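Local coordinates for uncharacterized protein (Streptococcus pneumoniae, PDB 3LFT) that binds L-tryptophan between its two lobes and probably serves as the substrate-binding protein of an ABC transporter for that amino acid, at residues N43-D47 and Q48-A52; V123-I126 and K127-P131; V248-L251 and K252-P256. All blocks are in the same frame, centred on the assembly; numbering follows the deposited sequence.

Interaction 1 (N43-D47 and Q48-A52); sequences NSEGD and QSKVA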
loop_
_atom_site.group_PDB
_atom_site.type_symbol
_atom_site.label_atom_id
_atom_site.label_comp_id
_atom_site.label_asym_id
_atom_site.label_seq_id
_atom_site.Cartn_x
_atom_site.Cartn_y
_atom_site.Cartn_z
ATOM N N ASN A 43 -7.956 12.171 -8.893
ATOM C CA ASN A 43 -8.215 11.072 -7.965
ATOM C C ASN A 43 -9.391 10.255 -8.510
ATOM O O ASN A 43 -10.490 10.769 -8.711
ATOM C CB ASN A 43 -8.543 11.646 -6.579
ATOM C CG ASN A 43 -8.605 10.587 -5.502
ATOM O OD1 ASN A 43 -9.108 9.494 -5.726
ATOM N ND2 ASN A 43 -8.097 10.919 -4.312
ATOM N N SER A 44 -9.131 8.987 -8.808
ATOM C CA SER A 44 -10.149 8.097 -9.376
ATOM C C SER A 44 -11.142 7.521 -8.350
ATOM O O SER A 44 -12.083 6.808 -8.746
ATOM C CB SER A 44 -9.511 7.002 -10.225
ATOM O OG SER A 44 -8.424 6.397 -9.541
ATOM N N GLU A 45 -10.969 7.860 -7.065
ATOM C CA GLU A 45 -12.004 7.553 -6.070
ATOM C C GLU A 45 -12.277 6.045 -5.966
ATOM O O GLU A 45 -13.398 5.626 -5.674
ATOM C CB GLU A 45 -13.323 8.273 -6.428
ATOM C CG GLU A 45 -13.205 9.757 -6.752
ATOM C CD GLU A 45 -12.766 10.557 -5.556
ATOM O OE1 GLU A 45 -12.126 9.959 -4.672
ATOM O OE2 GLU A 45 -13.057 11.771 -5.500
ATOM N N GLY A 46 -11.267 5.225 -6.236
ATOM C CA GLY A 46 -11.421 3.772 -6.175
ATOM C C GLY A 46 -12.265 3.153 -7.273
ATOM O O GLY A 46 -12.616 1.981 -7.196
ATOM N N ASP A 47 -12.582 3.941 -8.293
ATOM C CA ASP A 47 -13.525 3.532 -9.332
ATOM C C ASP A 47 -12.752 3.209 -10.613
ATOM O O ASP A 47 -12.126 4.096 -11.214
ATOM C CB ASP A 47 -14.528 4.676 -9.555
ATOM C CG ASP A 47 -15.618 4.346 -10.567
ATOM O OD1 ASP A 47 -15.448 3.425 -11.396
ATOM O OD2 ASP A 47 -16.665 5.026 -10.523
ATOM N N GLN A 48 -12.799 1.953 -11.054
ATOM C CA GLN A 48 -12.052 1.555 -12.261
ATOM C C GLN A 48 -12.495 2.299 -13.509
ATOM O O GLN A 48 -11.697 2.484 -14.446
ATOM C CB GLN A 48 -12.116 0.047 -12.513
ATOM C CG GLN A 48 -11.200 -0.738 -11.607
ATOM C CD GLN A 48 -9.716 -0.443 -11.810
ATOM O OE1 GLN A 48 -9.218 -0.252 -12.937
ATOM N NE2 GLN A 48 -8.995 -0.416 -10.702
ATOM N N SER A 49 -13.760 2.721 -13.557
ATOM C CA SER A 49 -14.220 3.515 -14.692
ATOM C C SER A 49 -13.480 4.841 -14.740
ATOM O O SER A 49 -13.043 5.274 -15.818
ATOM C CB SER A 49 -15.728 3.739 -14.620
ATOM O OG SER A 49 -16.402 2.498 -14.775
ATOM N N LYS A 50 -13.312 5.468 -13.581
ATOM C CA LYS A 50 -12.578 6.716 -13.490
ATOM C C LYS A 50 -11.096 6.483 -13.782
ATOM O O LYS A 50 -10.435 7.316 -14.394
ATOM C CB LYS A 50 -12.785 7.382 -12.130
ATOM C CG LYS A 50 -14.229 7.859 -11.936
ATOM C CD LYS A 50 -14.414 8.584 -10.603
ATOM C CE LYS A 50 -15.884 8.754 -10.232
ATOM N NZ LYS A 50 -16.601 9.650 -11.171
ATOM N N VAL A 51 -10.553 5.344 -13.349
ATOM C CA VAL A 51 -9.165 5.029 -13.679
ATOM C C VAL A 51 -8.980 5.069 -15.192
ATOM O O VAL A 51 -8.041 5.680 -15.690
ATOM C CB VAL A 51 -8.713 3.684 -13.118
ATOM C CG1 VAL A 51 -7.324 3.311 -13.647
ATOM C CG2 VAL A 51 -8.701 3.728 -11.617
ATOM N N ALA A 52 -9.885 4.427 -15.930
ATOM C CA ALA A 52 -9.748 4.379 -17.387
ATOM C C ALA A 52 -9.892 5.770 -18.017
ATOM O O ALA A 52 -9.073 6.165 -18.843
ATOM C CB ALA A 52 -10.759 3.391 -17.995
HETATM O O HOH W 1 -17.415 1.663 -11.986
#
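The N-cap of helix 48-58, at the end of the tight turn that leads out of edge strand 37-43, joins Asp47 to Ser49, Lys50 and Val51. Asp47 is held from two ends. Its carboxylate OD1 accepts from the backbone N of Ser49 at 2.8 Å, a capping bond that is bent (139° at the hydrogen) and meets OD1 on the anti side, 34° out of the carboxylate plane. Its carbonyl O takes Val51 N at 2.9 Å and so starts the helical ladder. CG, anti to the backbone N (chi1 -177°), lies beside the carbonyl carbon, which turns the carboxylate to the first N-H groups of the helix; the helix dipole would probably favour its negative charge there. A water donates to Asp47 OD1 at 2.7 Å and is hydrogen-bonded to Ser49 OG, a second link between cap and helix. Lys50 crosses the Asp47 side chain at about a right angle, its CE 3.8 Å from Asp47 OD2; the ammonium NZ stays 4.7 Å from that oxygen, so the charges are near without a salt bridge. Farther back, the CD of Lys50 lies 3.5 Å from Ser44 O. That carbonyl accepts from Asp47 N and closes a type I' turn over Glu45 and Gly46. Just ahead of it Asn43 OD1 takes Glu45 N, an Asx turn. On the buried side Val51 CG2 packs against Ser44 OG at 3.4 Å, while the hydroxyl itself is hydrogen-bonded to Phe10 O in the loop after strand 3-9. Turn and cap together form a strand-to-helix connection at the C-terminal edge of a parallel sheet, as in the Rossmann-like lobes of periplasmic binding proteins.

Interaction 2 (V123-I126 and K127-P131); sequences VELI and KALTP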
loop_
_atom_site.group_PDB
_atom_site.type_symbol
_atom_site.label_atom_id
_atom_site.label_comp_id
_atom_site.label_asym_id
_atom_site.label_seq_id
_atom_site.Cartn_x
_atom_site.Cartn_y
_atom_site.Cartn_z
ATOM N N VAL A 123 4.317 -11.994 10.640
ATOM C CA VAL A 123 4.077 -13.291 11.285
ATOM C C VAL A 123 4.789 -13.365 12.638
ATOM O O VAL A 123 4.190 -13.778 13.626
ATOM C CB VAL A 123 4.458 -14.465 10.353
ATOM C CG1 VAL A 123 4.502 -15.768 11.118
ATOM C CG2 VAL A 123 3.459 -14.553 9.212
ATOM N N GLU A 124 6.049 -12.934 12.681
ATOM C CA GLU A 124 6.803 -12.952 13.939
ATOM C C GLU A 124 6.110 -12.086 14.997
ATOM O O GLU A 124 6.030 -12.473 16.158
ATOM C CB GLU A 124 8.275 -12.548 13.725
ATOM C CG GLU A 124 9.089 -13.610 12.971
ATOM C CD GLU A 124 10.377 -13.098 12.311
ATOM O OE1 GLU A 124 10.562 -11.869 12.128
ATOM O OE2 GLU A 124 11.211 -13.954 11.940
ATOM N N LEU A 125 5.580 -10.937 14.594
ATOM C CA LEU A 125 4.887 -10.044 15.534
ATOM C C LEU A 125 3.607 -10.681 16.073
ATOM O O LEU A 125 3.307 -10.594 17.269
ATOM C CB LEU A 125 4.574 -8.707 14.868
ATOM C CG LEU A 125 3.916 -7.637 15.768
ATOM C CD1 LEU A 125 4.747 -7.240 16.978
ATOM C CD2 LEU A 125 3.603 -6.401 14.902
ATOM N N ILE A 126 2.847 -11.318 15.182
ATOM C CA ILE A 126 1.637 -12.015 15.608
ATOM C C ILE A 126 1.950 -13.103 16.643
ATOM O O ILE A 126 1.261 -13.214 17.665
ATOM C CB ILE A 126 0.878 -12.612 14.407
ATOM C CG1 ILE A 126 0.353 -11.469 13.515
ATOM C CG2 ILE A 126 -0.281 -13.515 14.892
ATOM C CD1 ILE A 126 -0.113 -11.930 12.117
ATOM N N LYS A 127 2.985 -13.898 16.371
ATOM C CA LYS A 127 3.421 -14.954 17.286
ATOM C C LYS A 127 3.865 -14.398 18.637
ATOM O O LYS A 127 3.626 -15.026 19.672
ATOM C CB LYS A 127 4.573 -15.748 16.668
ATOM C CG LYS A 127 4.207 -16.553 15.441
ATOM C CD LYS A 127 3.334 -17.767 15.736
ATOM C CE LYS A 127 4.081 -18.804 16.548
ATOM N NZ LYS A 127 3.345 -20.098 16.499
ATOM N N ALA A 128 4.513 -13.232 18.633
ATOM C CA ALA A 128 5.041 -12.644 19.863
ATOM C C ALA A 128 3.968 -11.921 20.671
ATOM O O ALA A 128 3.925 -12.035 21.904
ATOM C CB ALA A 128 6.176 -11.696 19.535
ATOM N N LEU A 129 3.101 -11.191 19.976
ATOM C CA LEU A 129 2.157 -10.307 20.637
ATOM C C LEU A 129 0.859 -11.004 21.047
ATOM O O LEU A 129 0.281 -10.701 22.092
ATOM C CB LEU A 129 1.886 -9.091 19.734
ATOM C CG LEU A 129 1.030 -7.949 20.274
ATOM C CD1 LEU A 129 1.607 -7.357 21.546
ATOM C CD2 LEU A 129 0.898 -6.882 19.202
ATOM N N THR A 130 0.394 -11.926 20.206
ATOM C CA THR A 130 -0.818 -12.690 20.490
ATOM C C THR A 130 -0.508 -14.178 20.334
ATOM O O THR A 130 -0.882 -14.804 19.333
ATOM C CB THR A 130 -2.020 -12.271 19.605
ATOM O OG1 THR A 130 -1.616 -12.240 18.228
ATOM C CG2 THR A 130 -2.532 -10.892 20.005
ATOM N N PRO A 131 0.187 -14.761 21.332
ATOM C CA PRO A 131 0.576 -16.157 21.187
ATOM C C PRO A 131 -0.598 -17.143 21.190
ATOM O O PRO A 131 -0.401 -18.301 20.826
ATOM C CB PRO A 131 1.486 -16.399 22.406
ATOM C CG PRO A 131 1.104 -15.327 23.397
ATOM C CD PRO A 131 0.735 -14.145 22.553
#
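Leu125 O receives Leu129 N at 2.8 Å and a weak second bond from Ala128 N. At the next residue, Ile126 O is approached twice by Thr130: the backbone N bonds to it at 3.0 Å, tilted 30° from the carbonyl plane, and OG1 stands 3.1 Å away. OG1 is also hydrogen-bonded to Tyr217 OH on strand 216-218. Thr130 OG1 is folded back between its own N and carbonyl carbon (chi1 50°), which brings it back to Ile126 O. This is the C-terminal end of helix 119-129, where Thr130 leaves helical geometry and Pro131 follows. Earlier in the helix Lys127 N bonds to Val123 O at 3.0 Å, and Ala128 N to Glu124 O. The Lys127 chain, bent at chi2 and chi3, lays CG 3.3 Å from Val123 O and sends NZ to Ala161 O. On the buried side Ile126 CG2 lies 3.8 Å from Thr130 OG1, the two side chains at a slant, while Ile126 also touches Phe154 of helix 145-160. Leu125 CD1 meets Leu129 CB at 4.4 Å, and both leucines rest on Ala230 of strand 230-233.

Interaction 3 (V248-L251 and K252-P256); sequences VQVL and KGAKP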
loop_
_atom_site.group_PDB
_atom_site.type_symbol
_atom_site.label_atom_id
_atom_site.label_comp_id
_atom_site.label_asym_id
_atom_site.label_seq_id
_atom_site.Cartn_x
_atom_site.Cartn_y
_atom_site.Cartn_z
ATOM N N VAL A 248 12.051 13.389 -10.747
ATOM C CA VAL A 248 13.047 14.357 -11.180
ATOM C C VAL A 248 14.103 13.686 -12.048
ATOM O O VAL A 248 14.513 14.248 -13.077
ATOM C CB VAL A 248 13.668 15.070 -9.968
ATOM C CG1 VAL A 248 14.881 15.908 -10.370
ATOM C CG2 VAL A 248 12.603 15.946 -9.298
ATOM N N GLN A 249 14.560 12.494 -11.652
ATOM C CA GLN A 249 15.543 11.785 -12.463
ATOM C C GLN A 249 15.040 11.602 -13.902
ATOM O O GLN A 249 15.817 11.748 -14.866
ATOM C CB GLN A 249 15.815 10.407 -11.877
ATOM C CG GLN A 249 16.801 10.281 -10.778
ATOM C CD GLN A 249 17.037 8.805 -10.516
ATOM O OE1 GLN A 249 17.857 8.145 -11.182
ATOM N NE2 GLN A 249 16.270 8.262 -9.599
ATOM N N VAL A 250 13.764 11.253 -14.049
ATOM C CA VAL A 250 13.178 11.019 -15.359
ATOM C C VAL A 250 12.972 12.328 -16.113
ATOM O O VAL A 250 13.281 12.403 -17.302
ATOM C CB VAL A 250 11.910 10.120 -15.283
ATOM C CG1 VAL A 250 11.257 9.988 -16.670
ATOM C CG2 VAL A 250 12.277 8.738 -14.734
ATOM N N LEU A 251 12.532 13.390 -15.428
ATOM C CA LEU A 251 12.437 14.701 -16.082
ATOM C C LEU A 251 13.783 15.098 -16.666
ATOM O O LEU A 251 13.842 15.669 -17.770
ATOM C CB LEU A 251 11.928 15.776 -15.122
ATOM C CG LEU A 251 10.481 15.627 -14.675
ATOM C CD1 LEU A 251 10.164 16.626 -13.578
ATOM C CD2 LEU A 251 9.511 15.764 -15.845
ATOM N N LYS A 252 14.848 14.787 -15.916
ATOM C CA LYS A 252 16.226 15.119 -16.299
ATOM C C LYS A 252 16.824 14.140 -17.302
ATOM O O LYS A 252 17.986 14.290 -17.703
ATOM C CB LYS A 252 17.127 15.248 -15.067
ATOM C CG LYS A 252 16.764 16.420 -14.188
ATOM C CD LYS A 252 17.723 16.542 -13.010
ATOM C CE LYS A 252 17.434 17.821 -12.210
ATOM N NZ LYS A 252 17.539 19.060 -13.039
ATOM N N GLY A 253 16.030 13.165 -17.741
ATOM C CA GLY A 253 16.450 12.320 -18.869
ATOM C C GLY A 253 16.629 10.835 -18.623
ATOM O O GLY A 253 16.928 10.085 -19.563
ATOM N N ALA A 254 16.499 10.376 -17.373
ATOM C CA ALA A 254 16.624 8.931 -17.125
ATOM C C ALA A 254 15.586 8.182 -17.950
ATOM O O ALA A 254 14.444 8.644 -18.078
ATOM C CB ALA A 254 16.450 8.611 -15.638
ATOM N N LYS A 255 15.973 7.041 -18.501
ATOM C CA LYS A 255 15.069 6.195 -19.289
ATOM C C LYS A 255 14.394 5.185 -18.374
ATOM O O LYS A 255 15.090 4.410 -17.737
ATOM C CB LYS A 255 15.866 5.442 -20.363
ATOM C CG LYS A 255 16.785 6.319 -21.236
ATOM C CD LYS A 255 16.048 7.434 -21.982
ATOM C CE LYS A 255 14.942 6.910 -22.932
ATOM N NZ LYS A 255 14.451 7.938 -23.916
ATOM N N PRO A 256 13.052 5.190 -18.278
ATOM C CA PRO A 256 12.407 4.212 -17.390
ATOM C C PRO A 256 12.842 2.769 -17.642
ATOM O O PRO A 256 13.014 2.005 -16.686
ATOM C CB PRO A 256 10.916 4.394 -17.696
ATOM C CG PRO A 256 10.827 5.830 -18.048
ATOM C CD PRO A 256 12.065 6.116 -18.865
#
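Gln249 O takes Ala254 N at 2.9 Å, a fairly straight bond (163° at the hydrogen) spanning five residues. Inside that loop Gly253 N reaches Val250 O, also at 2.9 Å, from above the carbonyl plane, 66° out of it and away from the lone pairs. One step earlier Lys252 N keeps the ordinary helical bond to Val248 O. Gly253 takes the turn with a positive phi of 118°. The reversal brings Ala254 back over the helix end, its CB 3.3 Å from Gln249 O and 4.3 Å from Val250 CG2. Val250 CG1 continues this apolar patch to Pro256 CG at 4.4 Å, and on the inner side Val250 touches Leu65 of strand 65-69 and Pro85. Lys252 runs alongside Val248, the two side chains pointing the same way, with CE 3.7 Å from Val248 CG1. Its CG is anti to the carbonyl carbon and the chain stays extended until a bend at chi4, beyond which NZ bonds to Tyr32 OH. The aliphatic part of the lysine thus lies against the valine while its amino group is hydrogen-bonded to a tyrosine hydroxyl. The 6-to-1 bond from Ala254 N and the 5-to-2 bond from Gly253 N around a positive-phi glycine make this a Schellman motif, closing helix 236-251 before the chain enters strand 262-264.

How the interactions relate
Interactions 1 and 3 accompany the six-stranded parallel sheet: interaction 1 follows its edge strand 37-43, and interaction 3 ends a helix that packs on strand 65-69 and leads to the other edge strand, 262-264. Their centres are 27 Å apart. Interaction 2 lies across the molecule, where helix 119-129 meets strand 216-218 of the four-stranded sheet; its centre is 37 Å from that of interaction 1 and 42 Å from that of interaction 3. None of the three touches another. One is a helix start and two are helix ends. The tryptophan sits between the lobes, and the Gln48 side chain of interaction 1 lies about 10 Å from it.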